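Local coordinates for flagellar biosynthesis protein FlhF (Bacillus subtilis, PDB 2PX0) that binds GTP as a homodimeric GTPase of the signal-recognition-particle family and is necessary for building the bacterial flagellum, at residues V239-E251 and I261-G275. Sequence-based numbering, arbitrary orientation.
Sequences VPVNQYIFTKIDE and ILAESKIGVGFMTNG. With GNP (phosphoaminophosphonic acid-guanylate ester), chain J.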
loop_
_atom_site.group_PDB
_atom_site.type_symbol
_atom_site.label_atom_id
_atom_site.label_comp_id
_atom_site.label_asym_id
_atom_site.label_seq_id
_atom_site.Cartn_x
_atom_site.Cartn_y
_atom_site.Cartn_z
ATOM N N VAL A 239 18.136 8.828 -9.980
ATOM C CA VAL A 239 17.494 8.256 -11.166
ATOM C C VAL A 239 16.426 9.162 -11.769
ATOM O O VAL A 239 15.538 9.647 -11.074
ATOM C CB VAL A 239 16.841 6.913 -10.859
ATOM C CG1 VAL A 239 16.042 7.015 -9.588
ATOM C CG2 VAL A 239 15.938 6.508 -12.020
ATOM N N PRO A 240 16.494 9.376 -13.086
ATOM C CA PRO A 240 15.549 10.221 -13.815
ATOM C C PRO A 240 14.167 9.584 -13.965
ATOM O O PRO A 240 14.052 8.389 -14.229
ATOM C CB PRO A 240 16.248 10.415 -15.156
ATOM C CG PRO A 240 16.878 9.079 -15.370
ATOM C CD PRO A 240 17.478 8.781 -14.006
ATOM N N VAL A 241 13.124 10.393 -13.810
ATOM C CA VAL A 241 11.754 9.915 -13.932
ATOM C C VAL A 241 10.941 10.869 -14.810
ATOM O O VAL A 241 10.932 12.074 -14.582
ATOM C CB VAL A 241 11.103 9.814 -12.544
ATOM C CG1 VAL A 241 9.662 9.403 -12.666
ATOM C CG2 VAL A 241 11.858 8.820 -11.697
ATOM N N ASN A 242 10.261 10.321 -15.813
ATOM C CA ASN A 242 9.439 11.111 -16.732
ATOM C C ASN A 242 8.071 11.520 -16.163
ATOM O O ASN A 242 7.712 12.697 -16.155
ATOM C CB ASN A 242 9.194 10.331 -18.032
ATOM C CG ASN A 242 10.473 9.890 -18.704
ATOM O OD1 ASN A 242 11.276 9.150 -18.124
ATOM N ND2 ASN A 242 10.668 10.334 -19.944
ATOM N N GLN A 243 7.306 10.536 -15.705
ATOM C CA GLN A 243 5.970 10.769 -15.172
ATOM C C GLN A 243 5.778 10.033 -13.862
ATOM O O GLN A 243 6.732 9.564 -13.257
ATOM C CB GLN A 243 4.913 10.265 -16.156
ATOM C CG GLN A 243 4.894 10.961 -17.496
ATOM C CD GLN A 243 4.237 12.308 -17.412
ATOM O OE1 GLN A 243 3.039 12.415 -17.118
ATOM N NE2 GLN A 243 5.017 13.357 -17.664
ATOM N N TYR A 244 4.522 9.911 -13.454
ATOM C CA TYR A 244 4.149 9.238 -12.218
ATOM C C TYR A 244 2.921 8.360 -12.451
ATOM O O TYR A 244 2.014 8.717 -13.214
ATOM C CB TYR A 244 3.732 10.256 -11.170
ATOM C CG TYR A 244 4.776 10.805 -10.247
ATOM C CD1 TYR A 244 5.632 9.966 -9.542
ATOM C CD2 TYR A 244 4.793 12.163 -9.945
ATOM C CE1 TYR A 244 6.468 10.472 -8.544
ATOM C CE2 TYR A 244 5.619 12.673 -8.958
ATOM C CZ TYR A 244 6.448 11.826 -8.259
ATOM O OH TYR A 244 7.236 12.349 -7.273
ATOM N N ILE A 245 2.868 7.228 -11.764
ATOM C CA ILE A 245 1.703 6.364 -11.865
ATOM C C ILE A 245 1.149 6.121 -10.458
ATOM O O ILE A 245 1.825 5.563 -9.577
ATOM C CB ILE A 245 2.037 5.048 -12.560
ATOM C CG1 ILE A 245 2.505 5.349 -13.984
ATOM C CG2 ILE A 245 0.807 4.166 -12.621
ATOM C CD1 ILE A 245 2.846 4.126 -14.815
ATOM N N PHE A 246 -0.075 6.592 -10.246
ATOM C CA PHE A 246 -0.734 6.441 -8.968
ATOM C C PHE A 246 -1.803 5.396 -9.128
ATOM O O PHE A 246 -2.729 5.550 -9.914
ATOM C CB PHE A 246 -1.334 7.776 -8.514
ATOM C CG PHE A 246 -0.312 8.731 -7.964
ATOM C CD1 PHE A 246 0.238 8.532 -6.697
ATOM C CD2 PHE A 246 0.160 9.786 -8.733
ATOM C CE1 PHE A 246 1.240 9.360 -6.216
ATOM C CE2 PHE A 246 1.160 10.615 -8.254
ATOM C CZ PHE A 246 1.701 10.400 -6.996
ATOM N N THR A 247 -1.662 4.320 -8.371
ATOM C CA THR A 247 -2.608 3.233 -8.453
ATOM C C THR A 247 -3.643 3.241 -7.335
ATOM O O THR A 247 -3.559 4.012 -6.384
ATOM C CB THR A 247 -1.877 1.903 -8.403
ATOM O OG1 THR A 247 -1.278 1.764 -7.112
ATOM C CG2 THR A 247 -0.794 1.833 -9.489
ATOM N N LYS A 248 -4.637 2.379 -7.482
ATOM C CA LYS A 248 -5.673 2.202 -6.487
ATOM C C LYS A 248 -6.440 3.445 -6.042
ATOM O O LYS A 248 -6.887 3.527 -4.886
ATOM C CB LYS A 248 -5.053 1.502 -5.275
ATOM C CG LYS A 248 -3.964 0.522 -5.679
ATOM C CD LYS A 248 -3.546 -0.370 -4.540
ATOM C CE LYS A 248 -2.613 -1.453 -5.068
ATOM N NZ LYS A 248 -2.261 -2.469 -4.048
ATOM N N ILE A 249 -6.633 4.396 -6.954
ATOM C CA ILE A 249 -7.378 5.600 -6.607
ATOM C C ILE A 249 -8.798 5.201 -6.248
ATOM O O ILE A 249 -9.503 5.927 -5.552
ATOM C CB ILE A 249 -7.412 6.621 -7.756
ATOM C CG1 ILE A 249 -8.094 6.016 -8.974
ATOM C CG2 ILE A 249 -5.993 7.079 -8.097
ATOM C CD1 ILE A 249 -8.198 6.994 -10.147
ATOM N N ASP A 250 -9.209 4.032 -6.715
ATOM C CA ASP A 250 -10.535 3.526 -6.428
ATOM C C ASP A 250 -10.507 2.833 -5.082
ATOM O O ASP A 250 -11.506 2.254 -4.666
ATOM C CB ASP A 250 -10.939 2.495 -7.465
ATOM C CG ASP A 250 -10.155 1.194 -7.321
ATOM O OD1 ASP A 250 -8.916 1.233 -7.471
ATOM O OD2 ASP A 250 -10.772 0.132 -7.055
ATOM N N GLU A 251 -9.369 2.877 -4.400
ATOM C CA GLU A 251 -9.241 2.193 -3.118
ATOM C C GLU A 251 -8.968 3.142 -1.953
ATOM O O GLU A 251 -9.080 2.752 -0.780
ATOM C CB GLU A 251 -8.124 1.156 -3.224
ATOM C CG GLU A 251 -8.175 0.058 -2.194
ATOM C CD GLU A 251 -7.286 -1.107 -2.583
ATOM O OE1 GLU A 251 -7.259 -1.460 -3.780
ATOM O OE2 GLU A 251 -6.618 -1.681 -1.702
ATOM N N ILE A 261 2.349 15.402 -2.743
ATOM C CA ILE A 261 3.532 14.901 -3.428
ATOM C C ILE A 261 3.797 15.621 -4.726
ATOM O O ILE A 261 4.955 15.870 -5.094
ATOM C CB ILE A 261 3.417 13.394 -3.746
ATOM C CG1 ILE A 261 3.598 12.573 -2.475
ATOM C CG2 ILE A 261 4.478 12.991 -4.730
ATOM C CD1 ILE A 261 4.917 12.799 -1.797
ATOM N N LEU A 262 2.722 15.939 -5.432
ATOM C CA LEU A 262 2.855 16.611 -6.706
ATOM C C LEU A 262 3.200 18.074 -6.526
ATOM O O LEU A 262 4.035 18.601 -7.259
ATOM C CB LEU A 262 1.570 16.473 -7.516
ATOM C CG LEU A 262 1.325 15.122 -8.167
ATOM C CD1 LEU A 262 -0.118 15.046 -8.687
ATOM C CD2 LEU A 262 2.328 14.932 -9.288
ATOM N N ALA A 263 2.571 18.720 -5.548
ATOM C CA ALA A 263 2.802 20.142 -5.282
ATOM C C ALA A 263 4.290 20.465 -5.237
ATOM O O ALA A 263 4.761 21.431 -5.851
ATOM C CB ALA A 263 2.161 20.531 -3.981
ATOM N N GLU A 264 5.024 19.638 -4.504
ATOM C CA GLU A 264 6.453 19.792 -4.368
ATOM C C GLU A 264 7.218 18.857 -5.331
ATOM O O GLU A 264 8.147 18.167 -4.920
ATOM C CB GLU A 264 6.829 19.522 -2.919
ATOM C CG GLU A 264 6.122 18.311 -2.330
ATOM C CD GLU A 264 6.253 18.205 -0.813
ATOM O OE1 GLU A 264 5.710 19.084 -0.096
ATOM O OE2 GLU A 264 6.892 17.238 -0.334
ATOM N N SER A 265 6.829 18.844 -6.613
ATOM C CA SER A 265 7.485 18.013 -7.655
ATOM C C SER A 265 7.702 18.849 -8.915
ATOM O O SER A 265 7.201 19.966 -9.023
ATOM C CB SER A 265 6.610 16.819 -8.091
ATOM O OG SER A 265 6.347 15.896 -7.060
ATOM N N LYS A 266 8.403 18.271 -9.886
ATOM C CA LYS A 266 8.655 18.930 -11.157
ATOM C C LYS A 266 8.030 18.154 -12.318
ATOM O O LYS A 266 8.103 18.579 -13.478
ATOM C CB LYS A 266 10.155 19.083 -11.403
ATOM C CG LYS A 266 10.793 20.232 -10.626
ATOM C CD LYS A 266 10.744 20.010 -9.118
ATOM C CE LYS A 266 11.099 21.278 -8.341
ATOM N NZ LYS A 266 10.004 22.307 -8.349
ATOM N N ILE A 267 7.428 17.005 -12.017
ATOM C CA ILE A 267 6.763 16.186 -13.043
ATOM C C ILE A 267 5.356 15.833 -12.586
ATOM O O ILE A 267 5.099 15.752 -11.388
ATOM C CB ILE A 267 7.527 14.870 -13.358
ATOM C CG1 ILE A 267 8.016 14.217 -12.073
ATOM C CG2 ILE A 267 8.677 15.145 -14.283
ATOM C CD1 ILE A 267 8.952 13.041 -12.301
ATOM N N GLY A 268 4.451 15.644 -13.543
ATOM C CA GLY A 268 3.077 15.310 -13.209
ATOM C C GLY A 268 2.764 13.820 -13.281
ATOM O O GLY A 268 3.663 12.973 -13.233
ATOM N N VAL A 269 1.485 13.483 -13.393
ATOM C CA VAL A 269 1.127 12.078 -13.465
ATOM C C VAL A 269 0.871 11.642 -14.903
ATOM O O VAL A 269 0.254 12.359 -15.698
ATOM C CB VAL A 269 -0.133 11.748 -12.592
ATOM C CG1 VAL A 269 -0.242 12.744 -11.425
ATOM C CG2 VAL A 269 -1.401 11.747 -13.445
ATOM N N GLY A 270 1.373 10.463 -15.236
ATOM C CA GLY A 270 1.153 9.934 -16.562
ATOM C C GLY A 270 -0.134 9.143 -16.496
ATOM O O GLY A 270 -1.111 9.457 -17.163
ATOM N N PHE A 271 -0.148 8.141 -15.632
ATOM C CA PHE A 271 -1.309 7.288 -15.480
ATOM C C PHE A 271 -1.854 7.141 -14.053
ATOM O O PHE A 271 -1.198 7.468 -13.060
ATOM C CB PHE A 271 -0.955 5.913 -16.038
ATOM C CG PHE A 271 -0.595 5.941 -17.484
ATOM C CD1 PHE A 271 -1.590 6.014 -18.460
ATOM C CD2 PHE A 271 0.736 5.981 -17.882
ATOM C CE1 PHE A 271 -1.257 6.133 -19.804
ATOM C CE2 PHE A 271 1.075 6.100 -19.235
ATOM C CZ PHE A 271 0.081 6.177 -20.186
ATOM N N MET A 272 -3.083 6.654 -13.975
ATOM C CA MET A 272 -3.744 6.394 -12.714
ATOM C C MET A 272 -4.562 5.138 -12.993
ATOM O O MET A 272 -5.074 4.966 -14.091
ATOM C CB MET A 272 -4.665 7.549 -12.303
ATOM C CG MET A 272 -3.946 8.829 -11.851
ATOM S SD MET A 272 -4.851 9.726 -10.545
ATOM C CE MET A 272 -6.420 9.834 -11.289
ATOM N N THR A 273 -4.670 4.253 -12.008
ATOM C CA THR A 273 -5.412 3.015 -12.179
ATOM C C THR A 273 -6.610 3.027 -11.245
ATOM O O THR A 273 -6.560 3.677 -10.211
ATOM C CB THR A 273 -4.511 1.825 -11.882
ATOM O OG1 THR A 273 -4.018 1.938 -10.554
ATOM C CG2 THR A 273 -3.327 1.809 -12.827
ATOM N N ASN A 274 -7.688 2.328 -11.611
ATOM C CA ASN A 274 -8.902 2.319 -10.782
ATOM C C ASN A 274 -9.544 0.957 -10.556
ATOM O O ASN A 274 -10.739 0.878 -10.289
ATOM C CB ASN A 274 -9.958 3.270 -11.372
ATOM C CG ASN A 274 -10.171 3.059 -12.869
ATOM O OD1 ASN A 274 -9.299 3.353 -13.685
ATOM N ND2 ASN A 274 -11.332 2.549 -13.229
ATOM N N GLY A 275 -8.752 -0.110 -10.645
ATOM C CA GLY A 275 -9.283 -1.446 -10.431
ATOM C C GLY A 275 -8.328 -2.528 -10.890
ATOM O O GLY A 275 -7.198 -2.235 -11.266
HETATM P PG GNP J . 5.577 -6.369 -6.578
HETATM O O1G GNP J . 5.443 -7.222 -5.365
HETATM O O2G GNP J . 6.135 -7.146 -7.790
HETATM O O3G GNP J . 6.364 -5.135 -6.325
HETATM N N3B GNP J . 3.960 -6.025 -6.891
HETATM P PB GNP J . 3.529 -5.103 -8.189
HETATM O O1B GNP J . 3.928 -3.720 -8.006
HETATM O O2B GNP J . 4.019 -5.847 -9.396
HETATM O O3A GNP J . 1.922 -5.253 -7.975
HETATM P PA GNP J . 0.943 -6.292 -8.580
HETATM O O1A GNP J . 0.788 -6.089 -10.050
HETATM O O2A GNP J . 1.420 -7.628 -8.040
HETATM O "O5'" GNP J . -0.375 -5.931 -7.934
HETATM C "C5'" GNP J . -0.520 -6.034 -6.516
HETATM C "C4'" GNP J . -1.949 -5.956 -6.122
HETATM O "O4'" GNP J . -2.572 -4.720 -6.242
HETATM C "C3'" GNP J . -2.846 -6.961 -6.904
HETATM O "O3'" GNP J . -3.690 -7.702 -6.020
HETATM C "C2'" GNP J . -3.662 -6.060 -7.824
HETATM O "O2'" GNP J . -4.910 -6.576 -8.174
HETATM C "C1'" GNP J . -3.759 -4.826 -6.991
HETATM N N9 GNP J . -3.945 -3.637 -7.854
HETATM C C8 GNP J . -2.984 -3.160 -8.844
HETATM N N7 GNP J . -3.450 -2.093 -9.440
HETATM C C5 GNP J . -4.767 -1.873 -8.805
HETATM C C6 GNP J . -5.752 -0.833 -9.054
HETATM O O6 GNP J . -5.719 0.055 -9.813
HETATM N N1 GNP J . -6.862 -0.987 -8.229
HETATM C C2 GNP J . -6.886 -2.050 -7.330
HETATM N N2 GNP J . -8.101 -2.031 -6.574
HETATM N N3 GNP J . -6.069 -2.991 -7.063
HETATM C C4 GNP J . -4.990 -2.826 -7.872
#
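Tyr244 O is gripped by two successive backbone amides, those of Gly270 and Phe271: Gly270 N, 2.7 Å from Tyr244 O, lies in the carbonyl plane on a lone pair, while Phe271 N reaches the same oxygen over a longer, slightly tilted path. Parallel pairing continues as Phe246 N donates to Phe271 O and Thr273 N to Phe246 O (3.1 Å), tying the edge strand 271-272 to strand 243-247 in a beta-alpha-beta unit whose connection is helix 256-263. Phe246 and Val269 meet on the helix side, CG1 of the valine at the ring edge 4.0 Å from Phe246 CD2. On the other sheet face Ile245 and Phe271 run side by side, CG1 against CB. The Tyr244 ring reaches from the strand to the end of helix 256-263: Leu262 CD2 lies 3.8 Å from Tyr244 CD2, Ile261 CG2 approaches the hydroxyl end, and Ser265 OG sits in plane at the ring edge. Replacing Tyr244 by alanine is likely to leave a gap between strand and helix, with Leu262 CD2 deprived of the ring it packs against and Ile261 CG2 left to Phe246 alone among the aromatics of the two segments. Beyond the strand, Ile249 CG1 stands between backbone N and carbonyl carbon (chi1 61°), which lets CD1 run to Met272 CE, 3.5 Å away. There both segments supply atoms to the guanine site: Asp250 OD1 accepts from GNP N1 (3.1 Å), and Gly275 N donates to GNP O6 (3.1 Å). With a carboxylate taking the N1 hydrogen and an amide serving O6, the pocket reads adjacent groups of guanine's Watson-Crick edge, a pattern that would probably disfavour adenine.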